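Long-range contact in rhamnonate dehydratase (Gibberella zeae PH-1, PDB 3FXG), which probably dehydrates rhamnonate as a magnesium-dependent lyase of the enolase superfamily: residues V269-S279 / L292-L302. Sequence-based numbering, arbitrary orientation.
Sequences VKFTTGEHEYS and LDIIQPDVMWL. With MG (magnesium ion), chain I.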
# COMPACT_ATOMS: atom_id res chain seq x y z
N VAL A 269 16.99 -13.17 9.63
CA VAL A 269 17.09 -14.63 9.57
C VAL A 269 16.62 -15.13 8.21
O VAL A 269 15.64 -14.62 7.65
CB VAL A 269 16.23 -15.29 10.68
CG1 VAL A 269 16.35 -16.80 10.60
CG2 VAL A 269 16.69 -14.80 12.05
N LYS A 270 17.31 -16.14 7.69
CA LYS A 270 16.97 -16.70 6.38
C LYS A 270 15.89 -17.78 6.45
O LYS A 270 15.91 -18.65 7.32
CB LYS A 270 18.22 -17.27 5.71
CG LYS A 270 19.31 -16.24 5.44
CD LYS A 270 20.30 -16.74 4.39
CE LYS A 270 21.29 -17.73 4.97
NZ LYS A 270 22.27 -17.04 5.86
N PHE A 271 14.95 -17.71 5.50
CA PHE A 271 13.87 -18.68 5.41
C PHE A 271 13.79 -19.19 3.97
O PHE A 271 14.04 -18.43 3.03
CB PHE A 271 12.55 -18.03 5.81
CG PHE A 271 12.49 -17.67 7.26
CD1 PHE A 271 12.17 -18.63 8.22
CD2 PHE A 271 12.85 -16.39 7.68
CE1 PHE A 271 12.20 -18.32 9.57
CE2 PHE A 271 12.89 -16.07 9.04
CZ PHE A 271 12.56 -17.04 9.99
N THR A 272 13.46 -20.47 3.81
CA THR A 272 13.37 -21.07 2.48
C THR A 272 12.15 -21.97 2.40
O THR A 272 11.55 -22.32 3.42
CB THR A 272 14.62 -21.94 2.17
OG1 THR A 272 14.54 -23.17 2.89
CG2 THR A 272 15.90 -21.21 2.58
N THR A 273 11.77 -22.35 1.18
CA THR A 273 10.64 -23.23 0.96
C THR A 273 10.48 -23.48 -0.53
O THR A 273 11.26 -22.95 -1.33
CB THR A 273 9.32 -22.62 1.50
OG1 THR A 273 8.27 -23.59 1.43
CG2 THR A 273 8.92 -21.40 0.68
N GLY A 274 9.50 -24.29 -0.90
CA GLY A 274 9.25 -24.53 -2.31
C GLY A 274 9.23 -25.96 -2.84
O GLY A 274 8.76 -26.18 -3.95
N GLU A 275 9.72 -26.93 -2.07
CA GLU A 275 9.72 -28.29 -2.60
C GLU A 275 8.32 -28.82 -2.87
O GLU A 275 8.15 -29.74 -3.66
CB GLU A 275 10.50 -29.24 -1.68
CG GLU A 275 9.92 -29.49 -0.31
CD GLU A 275 10.91 -30.22 0.59
OE1 GLU A 275 10.56 -31.30 1.13
OE2 GLU A 275 12.04 -29.70 0.76
N HIS A 276 7.31 -28.23 -2.24
CA HIS A 276 5.95 -28.66 -2.48
C HIS A 276 5.11 -27.60 -3.20
O HIS A 276 3.90 -27.50 -2.99
CB HIS A 276 5.28 -29.09 -1.17
CG HIS A 276 5.94 -30.27 -0.54
ND1 HIS A 276 6.83 -30.15 0.51
CD2 HIS A 276 5.89 -31.59 -0.84
CE1 HIS A 276 7.30 -31.35 0.82
NE2 HIS A 276 6.75 -32.24 0.02
N GLU A 277 5.77 -26.82 -4.05
CA GLU A 277 5.10 -25.80 -4.85
C GLU A 277 5.28 -26.23 -6.32
O GLU A 277 6.23 -26.95 -6.63
CB GLU A 277 5.73 -24.42 -4.61
CG GLU A 277 4.99 -23.27 -5.27
CD GLU A 277 3.48 -23.35 -5.07
OE1 GLU A 277 2.82 -24.12 -5.80
OE2 GLU A 277 2.96 -22.65 -4.18
N TYR A 278 4.38 -25.80 -7.20
CA TYR A 278 4.43 -26.23 -8.60
C TYR A 278 4.16 -25.13 -9.63
O TYR A 278 3.44 -24.17 -9.35
CB TYR A 278 3.40 -27.34 -8.83
CG TYR A 278 3.34 -28.37 -7.72
CD1 TYR A 278 3.94 -29.62 -7.86
CD2 TYR A 278 2.70 -28.08 -6.51
CE1 TYR A 278 3.91 -30.55 -6.83
CE2 TYR A 278 2.67 -29.00 -5.47
CZ TYR A 278 3.27 -30.24 -5.64
OH TYR A 278 3.24 -31.15 -4.61
N SER A 279 4.72 -25.31 -10.83
CA SER A 279 4.58 -24.40 -11.97
C SER A 279 5.18 -23.02 -11.79
O SER A 279 5.46 -22.58 -10.67
CB SER A 279 3.11 -24.25 -12.37
OG SER A 279 2.49 -23.18 -11.67
N LEU A 292 11.59 -14.82 0.85
CA LEU A 292 12.27 -16.11 0.91
C LEU A 292 13.67 -15.95 0.34
O LEU A 292 13.84 -15.46 -0.78
CB LEU A 292 11.48 -17.17 0.13
CG LEU A 292 10.14 -17.52 0.78
CD1 LEU A 292 9.26 -18.24 -0.22
CD2 LEU A 292 10.37 -18.38 2.02
N ASP A 293 14.67 -16.34 1.11
CA ASP A 293 16.06 -16.21 0.70
C ASP A 293 16.47 -17.23 -0.34
O ASP A 293 17.43 -17.02 -1.09
CB ASP A 293 16.95 -16.32 1.93
CG ASP A 293 16.64 -15.25 2.95
OD1 ASP A 293 17.29 -14.19 2.91
OD2 ASP A 293 15.72 -15.47 3.76
N ILE A 294 15.75 -18.35 -0.37
CA ILE A 294 16.02 -19.42 -1.33
C ILE A 294 14.73 -20.16 -1.67
O ILE A 294 13.94 -20.45 -0.78
CB ILE A 294 17.01 -20.46 -0.75
CG1 ILE A 294 18.31 -19.80 -0.33
CG2 ILE A 294 17.29 -21.55 -1.80
CD1 ILE A 294 19.30 -20.78 0.29
N ILE A 295 14.51 -20.45 -2.95
CA ILE A 295 13.34 -21.22 -3.32
C ILE A 295 13.88 -22.60 -3.69
O ILE A 295 14.95 -22.71 -4.29
CB ILE A 295 12.53 -20.57 -4.47
CG1 ILE A 295 13.39 -20.43 -5.73
CG2 ILE A 295 12.01 -19.22 -4.01
CD1 ILE A 295 12.58 -19.94 -6.93
N GLN A 296 13.15 -23.64 -3.32
CA GLN A 296 13.63 -25.01 -3.52
C GLN A 296 12.69 -25.99 -4.20
O GLN A 296 12.17 -26.92 -3.56
CB GLN A 296 14.03 -25.56 -2.15
CG GLN A 296 14.94 -24.61 -1.37
CD GLN A 296 15.01 -24.94 0.11
OE1 GLN A 296 14.00 -24.92 0.82
NE2 GLN A 296 16.22 -25.25 0.59
N PRO A 297 12.46 -25.83 -5.51
CA PRO A 297 11.56 -26.76 -6.19
C PRO A 297 12.22 -28.12 -6.38
O PRO A 297 13.44 -28.23 -6.36
CB PRO A 297 11.32 -26.07 -7.53
CG PRO A 297 12.63 -25.41 -7.79
CD PRO A 297 12.97 -24.81 -6.44
N ASP A 298 11.40 -29.15 -6.53
CA ASP A 298 11.90 -30.50 -6.78
C ASP A 298 11.65 -30.66 -8.28
O ASP A 298 10.52 -30.52 -8.74
CB ASP A 298 11.11 -31.55 -6.00
CG ASP A 298 11.66 -32.95 -6.19
OD1 ASP A 298 11.68 -33.43 -7.34
OD2 ASP A 298 12.08 -33.57 -5.19
N VAL A 299 12.72 -30.92 -9.04
CA VAL A 299 12.61 -31.04 -10.49
C VAL A 299 11.67 -32.14 -10.96
O VAL A 299 11.11 -32.06 -12.05
CB VAL A 299 13.99 -31.25 -11.14
CG1 VAL A 299 14.53 -32.61 -10.77
CG2 VAL A 299 13.89 -31.09 -12.65
N MSE A 300 11.49 -33.17 -10.14
CA MSE A 300 10.60 -34.27 -10.50
C MSE A 300 9.15 -33.98 -10.11
O MSE A 300 8.26 -34.78 -10.43
CB MSE A 300 11.06 -35.57 -9.83
CG MSE A 300 12.36 -36.14 -10.38
SE MSE A 300 12.96 -37.69 -9.36
CE MSE A 300 13.71 -36.74 -7.87
N TRP A 301 8.91 -32.85 -9.46
CA TRP A 301 7.56 -32.53 -9.01
C TRP A 301 6.94 -31.25 -9.57
O TRP A 301 5.75 -31.25 -9.93
CB TRP A 301 7.51 -32.44 -7.48
CG TRP A 301 8.09 -33.62 -6.73
CD1 TRP A 301 8.40 -34.85 -7.23
CD2 TRP A 301 8.38 -33.67 -5.32
NE1 TRP A 301 8.87 -35.67 -6.22
CE2 TRP A 301 8.87 -34.97 -5.04
CE3 TRP A 301 8.28 -32.75 -4.27
CZ2 TRP A 301 9.26 -35.37 -3.76
CZ3 TRP A 301 8.67 -33.14 -2.99
CH2 TRP A 301 9.15 -34.44 -2.74
N LEU A 302 7.72 -30.17 -9.65
CA LEU A 302 7.21 -28.86 -10.09
C LEU A 302 6.69 -28.73 -11.51
O LEU A 302 5.91 -27.81 -11.79
CB LEU A 302 8.27 -27.77 -9.86
CG LEU A 302 9.14 -27.41 -11.08
CD1 LEU A 302 9.73 -26.02 -10.90
CD2 LEU A 302 10.22 -28.45 -11.27
MG MG I . 13.15 -29.80 2.68
O HOH W 1 11.38 -26.62 0.58
O HOH W 2 8.60 -28.87 -6.30
O HOH W 3 14.99 -31.28 1.91
O HOH W 4 11.15 -29.92 3.77
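Gln296 reaches back over Thr272 across two neighbouring parallel strands of the enolase-superfamily barrel, 270-273 and 294-295, which helix 279-287 joins as a beta-alpha-beta unit. With CG beside its backbone N (chi1 -49°) and the chain extended beyond it, Gln296 has CB 3.9 Å and CG 4.0 Å from Thr273 O, and CD comes over Thr272 OG1. That hydroxyl donates to OE1 at 2.8 Å, from above the carbonyl plane (53° out of it) rather than along a lone pair. A second donor to OE1, water 1, also bridges Glu275 N and OE2, while NE2 is hydrogen-bonded to Glu248 OE1. Gln296 is thus a second-shell residue: Glu275 OE2 binds the magnesium ion at 2.2 Å, and Asp222 and Glu248 complete the protein ligands.

Thr273 straddles Ile295 as a parallel bridge does: its O accepts from Gln296 N at 2.8 Å, and its N makes a weak, 3.5 Å bond to Ile294 O. Toward the strand starts, Asp293 clasps Phe271 twice: its N donates to Phe271 O, and its OD2 accepts from Phe271 N at 2.9 Å, on the anti side. OD2 also forms a salt bridge with Lys263, and OD1 is hydrogen-bonded to Ser230 of a neighbouring subunit. Beyond the strands, Trp301 meets the Gly274-Glu277 turn with its ring edge, CE3 standing 3.1 Å from Glu275 O near the ring plane, while Asp298 OD2 lies over the indole centre.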